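Local coordinates for EF0056 (Enterococcus faecalis, PDB 6ORI), which is an enterococcal surface protein of unknown molecular function, with immunoglobulin-like architecture in this N-terminal region and a probable link to biofilm formation, at residues 30-39 with 51-61. Sequence-based numbering, arbitrary orientation.
Sequences NFSDLQFNPK and IDFEVYGKHNI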
ATOM      1  N   ASN A  30      -8.773   6.200 -15.472  1.00  6.54           N
ATOM      2  CA  ASN A  30      -9.950   5.712 -14.776  1.00  7.93           C
ATOM      3  C   ASN A  30      -9.714   4.376 -14.075  1.00  8.77           C
ATOM      4  O   ASN A  30     -10.654   3.690 -13.703  1.00  7.86           O
ATOM      5  CB  ASN A  30     -11.104   5.552 -15.764  1.00 13.52           C
ATOM      6  CG  ASN A  30     -11.297   6.773 -16.645  1.00 13.63           C
ATOM      7  OD1 ASN A  30     -11.287   7.913 -16.166  1.00 13.78           O
ATOM      8  ND2 ASN A  30     -11.463   6.538 -17.946  1.00 20.45           N
ATOM      9  N   PHE A  31      -8.459   4.008 -13.910  1.00  6.43           N
ATOM     10  CA  PHE A  31      -8.100   2.889 -13.027  1.00  5.66           C
ATOM     11  C   PHE A  31      -8.205   3.387 -11.606  1.00  7.06           C
ATOM     12  O   PHE A  31      -7.957   4.571 -11.355  1.00  7.18           O
ATOM     13  CB  PHE A  31      -6.688   2.404 -13.323  1.00  4.83           C
ATOM     14  CG  PHE A  31      -6.520   1.915 -14.731  1.00  5.57           C
ATOM     15  CD1 PHE A  31      -6.173   2.782 -15.753  1.00  7.37           C
ATOM     16  CD2 PHE A  31      -6.721   0.587 -15.045  1.00  5.25           C
ATOM     17  CE1 PHE A  31      -6.037   2.330 -17.046  1.00  8.21           C
ATOM     18  CE2 PHE A  31      -6.595   0.139 -16.327  1.00  6.05           C
ATOM     19  CZ  PHE A  31      -6.265   1.010 -17.330  1.00  5.92           C
ATOM     20  N   SER A  32      -8.547   2.530 -10.650  1.00  5.66           N
ATOM     21  CA  SER A  32      -8.617   2.971  -9.267  1.00  5.49           C
ATOM     22  C   SER A  32      -7.883   2.094  -8.277  1.00  4.18           C
ATOM     23  O   SER A  32      -7.671   2.532  -7.165  1.00  6.19           O
ATOM     24  CB  SER A  32     -10.061   3.184  -8.805  1.00  5.90           C
ATOM     25  OG  SER A  32     -10.810   2.001  -8.940  1.00  9.31           O
ATOM     26  N   ASP A  33      -7.452   0.895  -8.641  1.00  4.10           N
ATOM     27  CA  ASP A  33      -6.735   0.077  -7.668  1.00  4.50           C
ATOM     28  C   ASP A  33      -5.828  -0.922  -8.349  1.00  4.44           C
ATOM     29  O   ASP A  33      -6.145  -1.465  -9.405  1.00  5.63           O
ATOM     30  CB  ASP A  33      -7.729  -0.660  -6.772  1.00  5.31           C
ATOM     31  CG  ASP A  33      -7.184  -0.983  -5.391  1.00  7.67           C
ATOM     32  OD1 ASP A  33      -6.061  -0.563  -5.015  1.00  6.60           O
ATOM     33  OD2 ASP A  33      -7.954  -1.605  -4.614  1.00  9.14           O
ATOM     34  N   LEU A  34      -4.676  -1.121  -7.714  1.00  5.34           N
ATOM     35  CA  LEU A  34      -3.730  -2.159  -8.102  1.00  5.61           C
ATOM     36  C   LEU A  34      -2.958  -2.511  -6.852  1.00  4.84           C
ATOM     37  O   LEU A  34      -2.364  -1.641  -6.219  1.00  6.72           O
ATOM     38  CB  LEU A  34      -2.812  -1.635  -9.201  1.00  5.88           C
ATOM     39  CG  LEU A  34      -1.811  -2.618  -9.789  1.00  6.61           C
ATOM     40  CD1 LEU A  34      -2.513  -3.779 -10.467  1.00  7.68           C
ATOM     41  CD2 LEU A  34      -0.888  -1.892 -10.759  1.00  7.91           C
ATOM     42  N   GLN A  35      -3.013  -3.775  -6.439  1.00  4.29           N
ATOM     43  CA  GLN A  35      -2.366  -4.214  -5.213  1.00  4.51           C
ATOM     44  C   GLN A  35      -1.659  -5.534  -5.415  1.00  4.92           C
ATOM     45  O   GLN A  35      -2.118  -6.380  -6.182  1.00  5.20           O
ATOM     46  CB  GLN A  35      -3.386  -4.411  -4.102  1.00  4.20           C
ATOM     47  CG  GLN A  35      -4.223  -3.215  -3.763  1.00  6.92           C
ATOM     48  CD  GLN A  35      -3.461  -2.142  -3.060  1.00  8.93           C
ATOM     49  OE1 GLN A  35      -2.438  -2.383  -2.420  1.00 13.92           O
ATOM     50  NE2 GLN A  35      -3.941  -0.937  -3.187  1.00 10.67           N
ATOM     51  N   PHE A  36      -0.541  -5.697  -4.703  1.00  5.11           N
ATOM     52  CA  PHE A  36       0.235  -6.932  -4.633  1.00  4.95           C
ATOM     53  C   PHE A  36       0.143  -7.450  -3.220  1.00  5.03           C
ATOM     54  O   PHE A  36       0.515  -6.755  -2.277  1.00  7.04           O
ATOM     55  CB  PHE A  36       1.690  -6.638  -5.004  1.00  6.31           C
ATOM     56  CG  PHE A  36       2.625  -7.810  -4.914  1.00  5.12           C
ATOM     57  CD1 PHE A  36       2.624  -8.818  -5.870  1.00  6.09           C
ATOM     58  CD2 PHE A  36       3.524  -7.890  -3.883  1.00  7.06           C
ATOM     59  CE1 PHE A  36       3.509  -9.876  -5.772  1.00  7.83           C
ATOM     60  CE2 PHE A  36       4.407  -8.954  -3.807  1.00  8.68           C
ATOM     61  CZ  PHE A  36       4.385  -9.929  -4.742  1.00  7.36           C
ATOM     62  N   ASN A  37      -0.376  -8.669  -3.074  1.00  4.14           N
ATOM     63  CA  ASN A  37      -0.647  -9.219  -1.750  1.00  4.63           C
ATOM     64  C   ASN A  37       0.056 -10.568  -1.573  1.00  4.62           C
ATOM     65  O   ASN A  37      -0.514 -11.616  -1.860  1.00  5.55           O
ATOM     66  CB  ASN A  37      -2.141  -9.385  -1.511  1.00  6.25           C
ATOM     67  CG  ASN A  37      -2.437  -9.893  -0.105  1.00  7.07           C
ATOM     68  OD1 ASN A  37      -1.613  -9.763   0.789  1.00  9.55           O
ATOM     69  ND2 ASN A  37      -3.588 -10.497   0.066  1.00  8.93           N
ATOM     70  N   PRO A  38       1.298 -10.530  -1.081  1.00  5.10           N
ATOM     71  CA  PRO A  38       2.065 -11.756  -0.831  1.00  5.86           C
ATOM     72  C   PRO A  38       1.787 -12.334   0.549  1.00  5.88           C
ATOM     73  O   PRO A  38       1.498 -11.577   1.508  1.00  8.68           O
ATOM     74  CB  PRO A  38       3.517 -11.255  -0.897  1.00  6.75           C
ATOM     75  CG  PRO A  38       3.445  -9.871  -0.324  1.00  5.95           C
ATOM     76  CD  PRO A  38       2.085  -9.323  -0.755  1.00  6.86           C
ATOM     77  N   LYS A  39       1.887 -13.649   0.663  0.57  6.33           N
ATOM     78  CA  LYS A  39       1.848 -14.282   1.971  0.57  6.84           C
ATOM     79  C   LYS A  39       3.076 -13.877   2.789  0.57  6.82           C
ATOM     80  O   LYS A  39       4.132 -13.531   2.245  0.57  7.69           O
ATOM     81  CB  LYS A  39       1.834 -15.796   1.812  0.57  8.84           C
ATOM     82  CG  LYS A  39       0.557 -16.350   1.229  0.57 11.22           C
ATOM     83  CD  LYS A  39      -0.625 -16.107   2.146  0.57 12.93           C
ATOM     84  CE  LYS A  39      -1.850 -16.797   1.613  0.57 18.45           C
ATOM     85  NZ  LYS A  39      -3.064 -15.963   1.811  0.57 34.38           N
ATOM     86  N   ILE A  51       7.192 -17.836  -2.819  1.00  4.75           N
ATOM     87  CA  ILE A  51       6.278 -16.910  -2.146  1.00  6.02           C
ATOM     88  C   ILE A  51       4.979 -16.869  -2.940  1.00  5.25           C
ATOM     89  O   ILE A  51       4.990 -16.530  -4.127  1.00  5.66           O
ATOM     90  CB  ILE A  51       6.878 -15.500  -2.030  1.00  5.52           C
ATOM     91  CG1 ILE A  51       8.113 -15.513  -1.130  1.00  6.13           C
ATOM     92  CG2 ILE A  51       5.826 -14.481  -1.530  1.00  7.23           C
ATOM     93  CD1 ILE A  51       8.871 -14.202  -1.110  1.00  6.75           C
ATOM     94  N   ASP A  52       3.868 -17.198  -2.292  1.00  5.69           N
ATOM     95  CA  ASP A  52       2.560 -17.137  -2.913  1.00  6.70           C
ATOM     96  C   ASP A  52       2.032 -15.708  -2.837  1.00  4.87           C
ATOM     97  O   ASP A  52       2.303 -14.993  -1.851  1.00  5.99           O
ATOM     98  CB  ASP A  52       1.565 -18.070  -2.203  1.00  8.89           C
ATOM     99  CG  ASP A  52       1.851 -19.551  -2.424  1.00 14.96           C
ATOM    100  OD1 ASP A  52       2.742 -19.920  -3.223  1.00 15.28           O
ATOM    101  OD2 ASP A  52       1.130 -20.348  -1.790  1.00 24.30           O
ATOM    102  N   PHE A  53       1.228 -15.312  -3.822  1.00  4.57           N
ATOM    103  CA  PHE A  53       0.656 -13.961  -3.841  1.00  5.10           C
ATOM    104  C   PHE A  53      -0.601 -13.920  -4.686  1.00  4.34           C
ATOM    105  O   PHE A  53      -0.859 -14.834  -5.460  1.00  5.10           O
ATOM    106  CB  PHE A  53       1.666 -12.888  -4.329  1.00  4.72           C
ATOM    107  CG  PHE A  53       2.017 -12.981  -5.812  1.00  5.62           C
ATOM    108  CD1 PHE A  53       1.296 -12.301  -6.779  1.00  4.52           C
ATOM    109  CD2 PHE A  53       3.080 -13.766  -6.215  1.00  5.43           C
ATOM    110  CE1 PHE A  53       1.648 -12.404  -8.115  1.00  5.79           C
ATOM    111  CE2 PHE A  53       3.447 -13.852  -7.544  1.00  3.79           C
ATOM    112  CZ  PHE A  53       2.729 -13.190  -8.494  1.00  5.33           C
ATOM    113  N   GLU A  54      -1.347 -12.831  -4.555  1.00  4.47           N
ATOM    114  CA  GLU A  54      -2.430 -12.488  -5.464  1.00  4.09           C
ATOM    115  C   GLU A  54      -2.236 -11.043  -5.889  1.00  4.44           C
ATOM    116  O   GLU A  54      -1.567 -10.247  -5.192  1.00  5.66           O
ATOM    117  CB  GLU A  54      -3.802 -12.600  -4.794  1.00  7.56           C
ATOM    118  CG  GLU A  54      -4.102 -13.977  -4.282  1.00  9.90           C
ATOM    119  CD  GLU A  54      -5.502 -14.121  -3.713  1.00  9.79           C
ATOM    120  OE1 GLU A  54      -6.029 -13.176  -3.069  1.00 11.09           O
ATOM    121  OE2 GLU A  54      -6.070 -15.202  -3.895  1.00 12.43           O
ATOM    122  N   VAL A  55      -2.811 -10.712  -7.040  1.00  4.34           N
ATOM    123  CA  VAL A  55      -2.834  -9.331  -7.526  1.00  3.26           C
ATOM    124  C   VAL A  55      -4.288  -8.892  -7.597  1.00  3.69           C
ATOM    125  O   VAL A  55      -5.142  -9.643  -8.071  1.00  4.38           O
ATOM    126  CB  VAL A  55      -2.161  -9.187  -8.905  1.00  4.67           C
ATOM    127  CG1 VAL A  55      -2.110  -7.729  -9.345  1.00  4.81           C
ATOM    128  CG2 VAL A  55      -0.787  -9.805  -8.899  1.00  7.70           C
ATOM    129  N   TYR A  56      -4.575  -7.701  -7.068  1.00  4.96           N
ATOM    130  CA  TYR A  56      -5.908  -7.123  -7.169  1.00  4.06           C
ATOM    131  C   TYR A  56      -5.873  -5.932  -8.101  1.00  4.18           C
ATOM    132  O   TYR A  56      -4.904  -5.171  -8.124  1.00  5.49           O
ATOM    133  CB  TYR A  56      -6.449  -6.692  -5.784  1.00  4.08           C
ATOM    134  CG  TYR A  56      -6.303  -7.781  -4.757  1.00  4.58           C
ATOM    135  CD1 TYR A  56      -6.683  -9.079  -5.031  1.00  4.69           C
ATOM    136  CD2 TYR A  56      -5.738  -7.527  -3.522  1.00  5.69           C
ATOM    137  CE1 TYR A  56      -6.492 -10.090  -4.103  1.00  6.76           C
ATOM    138  CE2 TYR A  56      -5.546  -8.528  -2.607  1.00  5.83           C
ATOM    139  CZ  TYR A  56      -5.937  -9.799  -2.894  1.00  7.19           C
ATOM    140  OH  TYR A  56      -5.701 -10.784  -1.960  1.00  9.07           O
ATOM    141  N   GLY A  57      -6.935  -5.764  -8.869  1.00  4.43           N
ATOM    142  CA  GLY A  57      -7.045  -4.658  -9.791  1.00  4.14           C
ATOM    143  C   GLY A  57      -8.458  -4.198  -9.928  1.00  4.83           C
ATOM    144  O   GLY A  57      -9.386  -5.000  -9.852  1.00  5.28           O
ATOM    145  N   LYS A  58      -8.641  -2.900 -10.120  1.00  5.37           N
ATOM    146  CA  LYS A  58      -9.965  -2.380 -10.390  1.00  5.15           C
ATOM    147  C   LYS A  58      -9.859  -1.152 -11.272  1.00  5.86           C
ATOM    148  O   LYS A  58      -8.991  -0.263 -11.078  1.00  6.08           O
ATOM    149  CB  LYS A  58     -10.726  -2.041  -9.105  1.00  6.84           C
ATOM    150  CG  LYS A  58     -12.056  -1.392  -9.478  1.00 10.77           C
ATOM    151  CD  LYS A  58     -12.934  -1.109  -8.345  1.00 11.07           C
ATOM    152  CE  LYS A  58     -14.068  -0.164  -8.744  1.00  7.13           C
ATOM    153  NZ  LYS A  58     -14.738  -0.504 -10.021  1.00  7.77           N
ATOM    154  N   HIS A  59     -10.780  -1.074 -12.223  1.00  5.00           N
ATOM    155  CA  HIS A  59     -10.967   0.136 -13.025  1.00  5.77           C
ATOM    156  C   HIS A  59     -12.446   0.473 -13.108  1.00  6.77           C
ATOM    157  O   HIS A  59     -13.318  -0.345 -12.769  1.00  5.63           O
ATOM    158  CB  HIS A  59     -10.285   0.043 -14.397  1.00  7.11           C
ATOM    159  CG  HIS A  59     -10.657  -1.164 -15.177  1.00  5.53           C
ATOM    160  ND1 HIS A  59     -10.105  -2.400 -14.936  1.00  5.69           N
ATOM    161  CD2 HIS A  59     -11.533  -1.328 -16.189  1.00  8.39           C
ATOM    162  CE1 HIS A  59     -10.628  -3.277 -15.770  1.00  7.90           C
ATOM    163  NE2 HIS A  59     -11.512  -2.655 -16.530  1.00  8.55           N
ATOM    164  N   ASN A  60     -12.728   1.708 -13.507  1.00  6.12           N
ATOM    165  CA  ASN A  60     -14.050   2.287 -13.312  1.00  6.27           C
ATOM    166  C   ASN A  60     -14.773   2.536 -14.619  1.00  7.47           C
ATOM    167  O   ASN A  60     -16.000   2.746 -14.611  1.00  8.17           O
ATOM    168  CB  ASN A  60     -13.942   3.619 -12.562  1.00  7.30           C
ATOM    169  CG  ASN A  60     -13.223   3.508 -11.243  1.00 10.50           C
ATOM    170  OD1 ASN A  60     -13.068   2.420 -10.678  1.00 11.02           O
ATOM    171  ND2 ASN A  60     -12.789   4.647 -10.728  1.00 14.21           N
ATOM    172  N   ILE A  61     -14.025   2.504 -15.723  0.64  7.64           N
ATOM    173  CA  ILE A  61     -14.548   2.681 -17.079  0.64  8.01           C
ATOM    174  C   ILE A  61     -13.883   1.611 -17.928  0.64  8.48           C
ATOM    175  O   ILE A  61     -12.715   1.303 -17.719  0.64  9.41           O
ATOM    176  CB  ILE A  61     -14.196   4.084 -17.632  0.64  9.60           C
ATOM    177  CG1 ILE A  61     -14.828   5.183 -16.772  0.64 12.73           C
ATOM    178  CG2 ILE A  61     -14.637   4.241 -19.080  0.64 13.74           C
ATOM    179  CD1 ILE A  61     -16.352   5.153 -16.743  0.64 17.65           C
TER
HETATM  180  O   HOH W   1     -10.950   3.510 -19.197  1.00 27.74           O
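F36 and F53 meet on the apolar side of an antiparallel hairpin formed by strands 31-38 and 51-59. CE1 of F36 stands over one face of the F53 ring, toward its rim, 3.4 Å from F53 CD1. The planes make 41°, an oblique pairing. F53 reaches this place because its CG lies between its own N and carbonyl carbon (chi1 70°), while V55 CG2 borders the same ring in plane. L34 CD1 continues the layer to V55 CG1 at 4.1 Å, and I169 of strand 166-173 packs on both F36 and V55, making this the tightly packed side.

The other side is polar but largely buried as well. N37 ND2 donates to Y56 OH over 2.9 Å, nearly straight at 170° and in the amide plane; that hydroxyl in turn donates to E54 OE1 at 2.7 Å, on the anti lone pair. Y56 OH thus has a partner in each role, which fixes its rotation. Q35 NE2 binds the syn lone pair of D33 OD1, and D33 OD2 is held by T247, in the neighbouring sheet.

Near F31 the register slips by one: S32 N and D33 N both donate to K58 O from the same face of its carbonyl plane, a classic beta bulge. S32 OG then reaches N60 OD1 at 2.9 Å. Beyond it backbone pairing still holds, N60 N donating to N30 O over 2.9 Å, and N30 OD1 accepts from A291 N. Only the side-chain contact is slack: N30 ND2 lies 3.7 Å from I61 CB and donates weakly to a water that bridges to I61 O. Solvent reaches I61 here, and K39 and D52 at the opposite end.

The chemistry implies a two-faced hairpin, its aromatic side built into the domain core and its polar side, fixed by directed bonds, turned toward strand 211-221 of a separate sheet, probably that of the following immunoglobulin-like domain.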